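Local coordinates for BRAMP domain protein (Streptomyces davawensis, PDB 5MLD) that catalyses the replacement of the C-8 methyl group of FMN by an amino group, giving 8-demethyl-8-aminoriboflavin-5'-phosphate on the way to the antibiotic roseoflavin, at the interface of chains A and B and the interface of chains A and C. Residues are numbered along the deposited sequence; one frame, centred on the assembly and turned at random. Chains: chain A/B/C, BRAMP domain protein.

Contact 1: the interface of chains A and B. Residues chain A 53, 57-59, 62; chain B 13, 15-18.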
loop_
_atom_site.group_PDB
_atom_site.type_symbol
_atom_site.label_atom_id
_atom_site.label_comp_id
_atom_site.label_asym_id
_atom_site.label_seq_id
_atom_site.Cartn_x
_atom_site.Cartn_y
_atom_site.Cartn_z
ATOM N N TYR A 53 11.657 5.640 -21.851
ATOM C CA TYR A 53 11.234 4.386 -22.460
ATOM C C TYR A 53 11.056 4.548 -23.960
ATOM O O TYR A 53 10.484 5.542 -24.433
ATOM C CB TYR A 53 9.908 3.895 -21.856
ATOM C CG TYR A 53 9.469 2.557 -22.434
ATOM C CD1 TYR A 53 8.736 2.491 -23.620
ATOM C CD2 TYR A 53 9.821 1.364 -21.812
ATOM C CE1 TYR A 53 8.345 1.276 -24.161
ATOM C CE2 TYR A 53 9.425 0.140 -22.338
ATOM C CZ TYR A 53 8.700 0.104 -23.521
ATOM O OH TYR A 53 8.318 -1.102 -24.055
ATOM N N TYR A 57 6.483 0.844 -30.936
ATOM C CA TYR A 57 5.224 1.577 -31.007
ATOM C C TYR A 57 5.411 3.063 -30.781
ATOM O O TYR A 57 4.500 3.853 -31.073
ATOM C CB TYR A 57 4.240 1.033 -29.973
ATOM C CG TYR A 57 3.951 -0.438 -30.132
ATOM C CD1 TYR A 57 3.032 -0.886 -31.069
ATOM C CD2 TYR A 57 4.578 -1.378 -29.340
ATOM C CE1 TYR A 57 2.754 -2.241 -31.219
ATOM C CE2 TYR A 57 4.310 -2.734 -29.476
ATOM C CZ TYR A 57 3.398 -3.159 -30.421
ATOM O OH TYR A 57 3.125 -4.506 -30.566
ATOM N N ASP A 58 6.548 3.457 -30.234
ATOM C CA ASP A 58 6.750 4.852 -29.916
ATOM C C ASP A 58 7.235 5.604 -31.149
ATOM O O ASP A 58 7.516 5.015 -32.203
ATOM C CB ASP A 58 7.732 4.986 -28.757
ATOM C CG ASP A 58 7.140 4.515 -27.434
ATOM O OD1 ASP A 58 5.933 4.729 -27.206
ATOM O OD2 ASP A 58 7.886 3.933 -26.624
ATOM N N ASP A 59 7.275 6.931 -31.026
ATOM C CA ASP A 59 7.855 7.764 -32.071
ATOM C C ASP A 59 9.358 7.529 -32.152
ATOM O O ASP A 59 10.056 7.530 -31.132
ATOM C CB ASP A 59 7.568 9.243 -31.814
ATOM C CG ASP A 59 8.171 10.146 -32.892
ATOM O OD1 ASP A 59 7.602 10.183 -34.002
ATOM O OD2 ASP A 59 9.201 10.821 -32.633
ATOM N N ALA A 62 11.701 10.527 -31.112
ATOM C CA ALA A 62 11.519 10.798 -29.691
ATOM C C ALA A 62 12.318 9.829 -28.833
ATOM O O ALA A 62 12.818 10.212 -27.770
ATOM C CB ALA A 62 10.035 10.720 -29.328
ATOM N N ARG B 13 7.538 7.959 -21.718
ATOM C CA ARG B 13 7.861 8.076 -23.140
ATOM C C ARG B 13 7.803 9.530 -23.589
ATOM O O ARG B 13 6.845 10.245 -23.296
ATOM C CB ARG B 13 6.939 7.195 -23.996
ATOM C CG ARG B 13 5.504 7.626 -24.089
ATOM C CD ARG B 13 4.668 6.495 -24.660
ATOM N NE ARG B 13 4.324 5.528 -23.627
ATOM C CZ ARG B 13 4.938 4.363 -23.449
ATOM N NH1 ARG B 13 5.935 3.993 -24.250
ATOM N NH2 ARG B 13 4.543 3.563 -22.462
ATOM N N SER B 15 7.461 12.915 -25.790
ATOM C CA SER B 15 6.631 13.429 -26.894
ATOM C C SER B 15 7.385 13.359 -28.230
ATOM O O SER B 15 8.598 13.562 -28.267
ATOM C CB SER B 15 6.201 14.875 -26.623
ATOM O OG SER B 15 5.554 15.018 -25.371
ATOM N N PRO B 16 6.669 13.099 -29.341
ATOM C CA PRO B 16 5.217 12.933 -29.457
ATOM C C PRO B 16 4.729 11.475 -29.425
ATOM O O PRO B 16 3.648 11.214 -29.942
ATOM C CB PRO B 16 4.931 13.550 -30.829
ATOM C CG PRO B 16 6.121 13.054 -31.642
ATOM C CD PRO B 16 7.311 13.121 -30.674
ATOM N N SER B 17 5.490 10.547 -28.837
ATOM C CA SER B 17 5.023 9.166 -28.729
ATOM C C SER B 17 3.661 9.101 -28.044
ATOM O O SER B 17 3.411 9.799 -27.059
ATOM C CB SER B 17 6.041 8.331 -27.957
ATOM O OG SER B 17 7.297 8.376 -28.600
ATOM N N ARG B 18 2.768 8.271 -28.585
ATOM C CA ARG B 18 1.401 8.210 -28.088
ATOM C C ARG B 18 1.383 7.587 -26.698
ATOM O O ARG B 18 1.922 6.498 -26.482
ATOM C CB ARG B 18 0.509 7.392 -29.025
ATOM C CG ARG B 18 1.272 6.269 -29.709
ATOM C CD ARG B 18 0.537 5.627 -30.876
ATOM N NE ARG B 18 1.224 4.430 -31.391
ATOM C CZ ARG B 18 0.626 3.398 -31.961
ATOM N NH1 ARG B 18 -0.697 3.389 -32.074
ATOM N NH2 ARG B 18 1.337 2.363 -32.392
HETATM O O HOH W 1 3.509 4.639 -27.905
HETATM O O HOH W 2 4.037 6.806 -30.841
#
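A loop of chain A, residues 53 to 59, together with the start of the 3-10 helix 62-64, meets the loop of chain B that runs from B:Arg13 to B:Arg18, just ahead of helix 20-34. In this flavodoxin-like fold the chain B loop follows the first strand and binds FMN, and the side chain of B:Arg13 also positions the amino donor glutamate. That side chain starts in the crowded position between its own backbone N and carbonyl carbon (chi1 70°) and bends at chi3, which carries NH1 to the carboxylate of A:Asp58. NH1 of B:Arg13 forms a salt bridge 3.0 Å long with A:Asp58 OD1, donating to the syn lone pair of this oxygen, which lies 29° out of the guanidinium plane. The second oxygen, OD2, at the guanidinium edge, accepts a weaker bond from the same NH1. A:Tyr53 runs alongside B:Arg13, its ring turned 78° from the guanidinium; ring atom CD1 of A:Tyr53 comes to 3.2 Å from B:Arg13 NH1, and CE1 sits at the guanidinium edge. By holding one end of the arginine, A:Asp58 may help to set its orientation in the neighbouring subunit's active site.

Water 1 joins A:Asp58 OD1 to the carbonyl oxygen of B:Arg18, while water 2 connects the carbonyl of A:Tyr57 with the amide of B:Arg18. The extended B:Arg18 side chain crosses A:Tyr57 obliquely and adds a long, weak bond from NE to the same carbonyl. On the other side of B:Ser17, B:Pro16, which follows a cis peptide bond, places CG and CD against the A:Asp59 carboxylate. OD2 of A:Asp59 accepts a hydrogen bond from the backbone N of A:Ala62 at 2.9 Å through its anti lone pair, and the A:Asp59 amide N donates to the B:Ser17 hydroxyl OG at 2.8 Å.

Contact 2: the interface of chains A and C. Residues chain A 229-231, 233, 249; chain C 224-227, 253.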
loop_
_atom_site.group_PDB
_atom_site.type_symbol
_atom_site.label_atom_id
_atom_site.label_comp_id
_atom_site.label_asym_id
_atom_site.label_seq_id
_atom_site.Cartn_x
_atom_site.Cartn_y
_atom_site.Cartn_z
ATOM N N ILE A 229 -17.470 -8.659 -21.133
ATOM C CA ILE A 229 -18.547 -8.544 -20.156
ATOM C C ILE A 229 -19.389 -7.330 -20.514
ATOM O O ILE A 229 -18.878 -6.335 -21.032
ATOM C CB ILE A 229 -18.030 -8.416 -18.697
ATOM C CG1 ILE A 229 -17.058 -7.242 -18.571
ATOM C CG2 ILE A 229 -17.421 -9.727 -18.197
ATOM C CD1 ILE A 229 -16.916 -6.731 -17.139
ATOM N N ARG A 230 -20.690 -7.409 -20.214
ATOM C CA ARG A 230 -21.575 -6.262 -20.361
ATOM C C ARG A 230 -21.427 -5.305 -19.181
ATOM O O ARG A 230 -21.115 -5.710 -18.059
ATOM C CB ARG A 230 -23.033 -6.710 -20.463
ATOM C CG ARG A 230 -23.335 -7.611 -21.645
ATOM C CD ARG A 230 -24.842 -7.751 -21.840
ATOM N NE ARG A 230 -25.170 -8.795 -22.803
ATOM C CZ ARG A 230 -25.283 -8.586 -24.109
ATOM N NH1 ARG A 230 -25.088 -7.367 -24.602
ATOM N NH2 ARG A 230 -25.590 -9.592 -24.916
ATOM N N VAL A 231 -21.672 -4.026 -19.442
ATOM C CA VAL A 231 -21.546 -2.967 -18.444
ATOM C C VAL A 231 -22.910 -2.326 -18.240
ATOM O O VAL A 231 -23.609 -2.019 -19.213
ATOM C CB VAL A 231 -20.514 -1.906 -18.871
ATOM C CG1 VAL A 231 -20.423 -0.800 -17.851
ATOM C CG2 VAL A 231 -19.167 -2.550 -19.094
ATOM N N VAL A 233 -24.657 0.761 -17.850
ATOM C CA VAL A 233 -24.350 2.159 -18.132
ATOM C C VAL A 233 -25.440 3.095 -17.632
ATOM O O VAL A 233 -25.475 4.268 -18.021
ATOM C CB VAL A 233 -24.102 2.377 -19.631
ATOM C CG1 VAL A 233 -22.922 1.558 -20.073
ATOM C CG2 VAL A 233 -25.372 2.020 -20.444
ATOM N N VAL A 249 -22.081 -12.071 -23.154
ATOM C CA VAL A 249 -21.738 -11.521 -24.460
ATOM C C VAL A 249 -21.352 -12.668 -25.382
ATOM O O VAL A 249 -20.738 -13.646 -24.944
ATOM C CB VAL A 249 -20.584 -10.504 -24.360
ATOM C CG1 VAL A 249 -20.348 -9.814 -25.702
ATOM C CG2 VAL A 249 -20.851 -9.493 -23.261
ATOM N N ASP C 224 -19.468 2.751 -24.575
ATOM C CA ASP C 224 -20.059 1.463 -24.918
ATOM C C ASP C 224 -20.685 0.823 -23.685
ATOM O O ASP C 224 -20.413 1.220 -22.548
ATOM C CB ASP C 224 -19.002 0.516 -25.491
ATOM C CG ASP C 224 -18.274 1.101 -26.688
ATOM O OD1 ASP C 224 -18.901 1.855 -27.462
ATOM O OD2 ASP C 224 -17.069 0.809 -26.848
ATOM N N ASP C 225 -21.535 -0.187 -23.918
ATOM C CA ASP C 225 -22.094 -0.983 -22.830
ATOM C C ASP C 225 -21.537 -2.401 -22.813
ATOM O O ASP C 225 -22.093 -3.278 -22.149
ATOM C CB ASP C 225 -23.628 -0.991 -22.880
ATOM C CG ASP C 225 -24.196 -1.570 -24.176
ATOM O OD1 ASP C 225 -23.441 -2.147 -24.982
ATOM O OD2 ASP C 225 -25.425 -1.452 -24.377
ATOM N N VAL C 226 -20.445 -2.640 -23.536
ATOM C CA VAL C 226 -19.740 -3.912 -23.517
ATOM C C VAL C 226 -18.255 -3.605 -23.440
ATOM O O VAL C 226 -17.756 -2.742 -24.171
ATOM C CB VAL C 226 -20.036 -4.771 -24.762
ATOM C CG1 VAL C 226 -19.193 -6.034 -24.739
ATOM C CG2 VAL C 226 -21.508 -5.133 -24.832
ATOM N N PHE C 227 -17.556 -4.292 -22.547
ATOM C CA PHE C 227 -16.102 -4.298 -22.539
ATOM C C PHE C 227 -15.621 -5.609 -23.146
ATOM O O PHE C 227 -16.027 -6.687 -22.699
ATOM C CB PHE C 227 -15.554 -4.139 -21.116
ATOM C CG PHE C 227 -14.057 -4.161 -21.054
ATOM C CD1 PHE C 227 -13.367 -5.361 -20.970
ATOM C CD2 PHE C 227 -13.337 -2.979 -21.084
ATOM C CE1 PHE C 227 -11.987 -5.389 -20.935
ATOM C CE2 PHE C 227 -11.954 -2.999 -21.040
ATOM C CZ PHE C 227 -11.282 -4.209 -20.963
ATOM N N GLU C 253 -24.299 -6.886 -30.587
ATOM C CA GLU C 253 -25.367 -5.935 -30.299
ATOM C C GLU C 253 -24.811 -4.511 -30.304
ATOM O O GLU C 253 -23.915 -4.186 -31.087
ATOM C CB GLU C 253 -26.045 -6.254 -28.958
ATOM C CG GLU C 253 -25.184 -6.004 -27.727
ATOM C CD GLU C 253 -25.294 -4.581 -27.200
ATOM O OE1 GLU C 253 -24.485 -4.219 -26.325
ATOM O OE2 GLU C 253 -26.188 -3.829 -27.654
#
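Antiparallel beta bridges between chains join strand 226-230 of chain A to the same strand of chain C, in the C-terminal part of this SsuE-family flavoprotein. A:Ile229 and C:Phe227 form a reciprocal pair: the A:Ile229 amide N donates to the C:Phe227 carbonyl O, and the C:Phe227 amide N returns a bond of 2.9 Å to the A:Ile229 O. Both donors lie nearly along the C=O axis of their acceptors. Past the strand end the pairing becomes skewed, as the A:Val231 N reaches the C:Asp225 O at 2.8 Å from above the carbonyl plane.

A:Arg230 leaves the strand with CG anti to its carbonyl carbon (chi1 -61°). Its CB passes 3.9 Å from the C:Asp225 carbonyl O, and the chain then runs extended through CG and CD to NE, carrying the guanidinium towards C:Glu253, the last residue modelled in the tail. There NH1 meets the OE1 carboxylate oxygen of C:Glu253 tip to tip at 3.6 Å, with the two flat groups turned 51° apart. CG of C:Glu253 sits at the guanidinium edge, but the glutamate is poorly ordered and the separation long, so the salt bridge is probably weak.

Apolar contacts flank the pairing. Both methyls of A:Val249 approach C:Val226 CG1 tip to tip; past the strand end, A:Val233 turns CG1 to the C:Asp224 carbonyl O and to CA of C:Asp225, 3.8 Å away.

The centres of contact 1 and contact 2 lie about 31 Å apart, and the two share no residue. Chain A takes part in both, using an early loop for contact 1 and its C-terminal strand and tail for contact 2, so it touches chains B and C with different regions. Each interface is two-fold symmetric and repeats its contacts with the chains exchanged; together they can account for a homotetramer. Their chemistry differs too: contact 1 includes part of the neighbour's flavin-binding loop and could couple assembly to the active site, whereas contact 2 joins subunits mainly through backbone pairing.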